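Local coordinates for helix-turn-helix transcriptional regulator (Pseudomonas aeruginosa, PDB 5XHX), which probably binds DNA and regulates transcription as a LuxR-family quorum-sensing regulator, represented here by its ligand-binding domain, at residues 86-90 and 100-106. Numbering follows the deposited sequence.
Sequences PFYQV and FHLADIV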
# COMPACT_ATOMS: atom_id res chain seq x y z
N PRO A 86 -22.30 -14.20 13.86
CA PRO A 86 -22.80 -14.15 12.47
C PRO A 86 -21.72 -13.83 11.45
O PRO A 86 -21.81 -14.28 10.29
CB PRO A 86 -23.90 -13.07 12.52
CG PRO A 86 -23.70 -12.32 13.80
CD PRO A 86 -23.02 -13.28 14.76
N PHE A 87 -20.67 -13.12 11.85
CA PHE A 87 -19.61 -12.81 10.90
C PHE A 87 -18.69 -14.00 10.64
O PHE A 87 -18.11 -14.10 9.55
CB PHE A 87 -18.81 -11.60 11.39
CG PHE A 87 -19.56 -10.30 11.23
CD1 PHE A 87 -19.56 -9.66 10.00
CD2 PHE A 87 -20.30 -9.76 12.27
CE1 PHE A 87 -20.26 -8.46 9.82
CE2 PHE A 87 -21.03 -8.56 12.09
CZ PHE A 87 -20.99 -7.92 10.87
N TYR A 88 -18.56 -14.92 11.60
CA TYR A 88 -17.87 -16.17 11.29
C TYR A 88 -18.69 -17.01 10.31
O TYR A 88 -18.15 -17.55 9.35
CB TYR A 88 -17.58 -16.98 12.54
CG TYR A 88 -17.29 -18.44 12.20
CD1 TYR A 88 -16.08 -18.80 11.62
CD2 TYR A 88 -18.24 -19.43 12.41
CE1 TYR A 88 -15.80 -20.12 11.29
CE2 TYR A 88 -17.97 -20.78 12.08
CZ TYR A 88 -16.74 -21.10 11.52
OH TYR A 88 -16.43 -22.39 11.18
N GLN A 89 -19.99 -17.12 10.56
CA GLN A 89 -20.82 -17.97 9.71
C GLN A 89 -20.86 -17.46 8.27
O GLN A 89 -20.84 -18.26 7.33
CB GLN A 89 -22.24 -18.06 10.30
CG GLN A 89 -22.32 -18.86 11.63
CD GLN A 89 -21.97 -20.37 11.50
OE1 GLN A 89 -21.99 -20.94 10.40
NE2 GLN A 89 -21.67 -21.02 12.64
N VAL A 90 -20.91 -16.14 8.08
CA VAL A 90 -20.90 -15.60 6.72
C VAL A 90 -19.57 -15.88 6.03
O VAL A 90 -19.52 -16.06 4.80
CB VAL A 90 -21.26 -14.09 6.75
CG1 VAL A 90 -20.02 -13.24 6.94
CG2 VAL A 90 -22.03 -13.67 5.48
N PHE A 100 -19.71 -6.81 4.78
CA PHE A 100 -20.93 -7.30 5.41
C PHE A 100 -21.35 -6.37 6.54
O PHE A 100 -20.53 -5.91 7.32
CB PHE A 100 -20.72 -8.74 5.91
CG PHE A 100 -20.51 -9.74 4.78
CD1 PHE A 100 -21.58 -10.22 4.04
CD2 PHE A 100 -19.24 -10.15 4.45
CE1 PHE A 100 -21.38 -11.12 3.00
CE2 PHE A 100 -19.02 -11.06 3.41
CZ PHE A 100 -20.09 -11.55 2.69
N HIS A 101 -22.66 -6.11 6.61
CA HIS A 101 -23.29 -5.29 7.64
C HIS A 101 -24.16 -6.19 8.51
O HIS A 101 -24.94 -6.99 7.99
CB HIS A 101 -24.13 -4.17 6.99
CG HIS A 101 -24.59 -3.12 7.95
ND1 HIS A 101 -25.58 -2.21 7.64
CD2 HIS A 101 -24.20 -2.82 9.22
CE1 HIS A 101 -25.78 -1.41 8.66
NE2 HIS A 101 -24.96 -1.75 9.63
N LEU A 102 -24.02 -6.04 9.83
CA LEU A 102 -24.66 -6.93 10.81
C LEU A 102 -26.11 -7.29 10.47
O LEU A 102 -26.45 -8.48 10.37
CB LEU A 102 -24.59 -6.27 12.19
CG LEU A 102 -25.27 -7.08 13.30
CD1 LEU A 102 -24.51 -8.41 13.54
CD2 LEU A 102 -25.37 -6.27 14.58
N ALA A 103 -26.96 -6.28 10.28
CA ALA A 103 -28.39 -6.52 10.07
C ALA A 103 -28.68 -7.43 8.88
O ALA A 103 -29.68 -8.14 8.88
CB ALA A 103 -29.13 -5.19 9.89
N ASP A 104 -27.80 -7.44 7.87
CA ASP A 104 -28.04 -8.26 6.69
C ASP A 104 -27.71 -9.75 6.88
O ASP A 104 -28.10 -10.56 6.03
CB ASP A 104 -27.21 -7.73 5.50
CG ASP A 104 -27.66 -6.33 5.04
OD1 ASP A 104 -28.84 -5.99 5.19
OD2 ASP A 104 -26.81 -5.59 4.50
N ILE A 105 -27.03 -10.14 7.96
CA ILE A 105 -26.45 -11.48 8.06
C ILE A 105 -26.87 -12.24 9.32
O ILE A 105 -26.42 -13.37 9.51
CB ILE A 105 -24.91 -11.44 7.98
CG1 ILE A 105 -24.34 -10.79 9.25
CG2 ILE A 105 -24.46 -10.73 6.69
CD1 ILE A 105 -22.82 -10.89 9.36
N VAL A 106 -27.66 -11.65 10.18
CA VAL A 106 -28.04 -12.35 11.41
C VAL A 106 -29.14 -13.36 11.14
O VAL A 106 -29.94 -13.24 10.19
CB VAL A 106 -28.47 -11.34 12.49
CG1 VAL A 106 -27.27 -10.61 13.04
CG2 VAL A 106 -29.48 -10.34 11.94
O HOH W 1 -24.30 -15.19 9.10
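Ile105 lays its terminal methyl over one face of the Phe87 ring. CD1 sits 3.5 Å from the centroid of that ring and 12° off its normal, a well-centred CH-pi contact. The two side chains cross at about a right angle. In Ile105, CG1 lies between the backbone N and the carbonyl carbon (chi1 70°), and the chain then runs on extended to CD1. This carries the methyl across to the ring, while CG2 is left to meet Val90 CG2 at 4.0 Å.

The edge of the same ring is met by a backbone carbonyl. Phe100 O lies near the ring plane, 3.6 Å from Phe87 CE1. Leu102 CD1 approaches Phe87 CE2 obliquely, at 3.8 Å, from the side Ile105 occupies. That methyl also touches Pro86 CG, which also touches Val106 CG1.

A second CH-pi contact joins Val90 to Phe100. The two side chains come from opposite directions. Val90 CG2 stands over a face of the Phe100 ring, 3.9 Å from the centroid, but offset toward the rim. Val90 CG1 lies over the same face, near CG and CD2.

One water spans the segments, donating to Pro86 O (2.9 Å) and to Ile105 O (2.8 Å). Pro86 O also accepts the helical bond from Val90 N.

The contact lies in the ligand-binding domain, an alpha-beta-alpha sandwich as in other LuxR-type regulators. It packs the start of flanking helix 86-92 against the end of strand 98-101, an outermost strand of the antiparallel sheet within this chain, and the short turn after it. Phe87 also touches Glu128 and Gln130 of the adjacent strand 127-134. Direct contact between the segments is mostly apolar, with two methyls over aromatic faces and Pro86 packed on aliphatic carbons; a water bridges two backbone carbonyls.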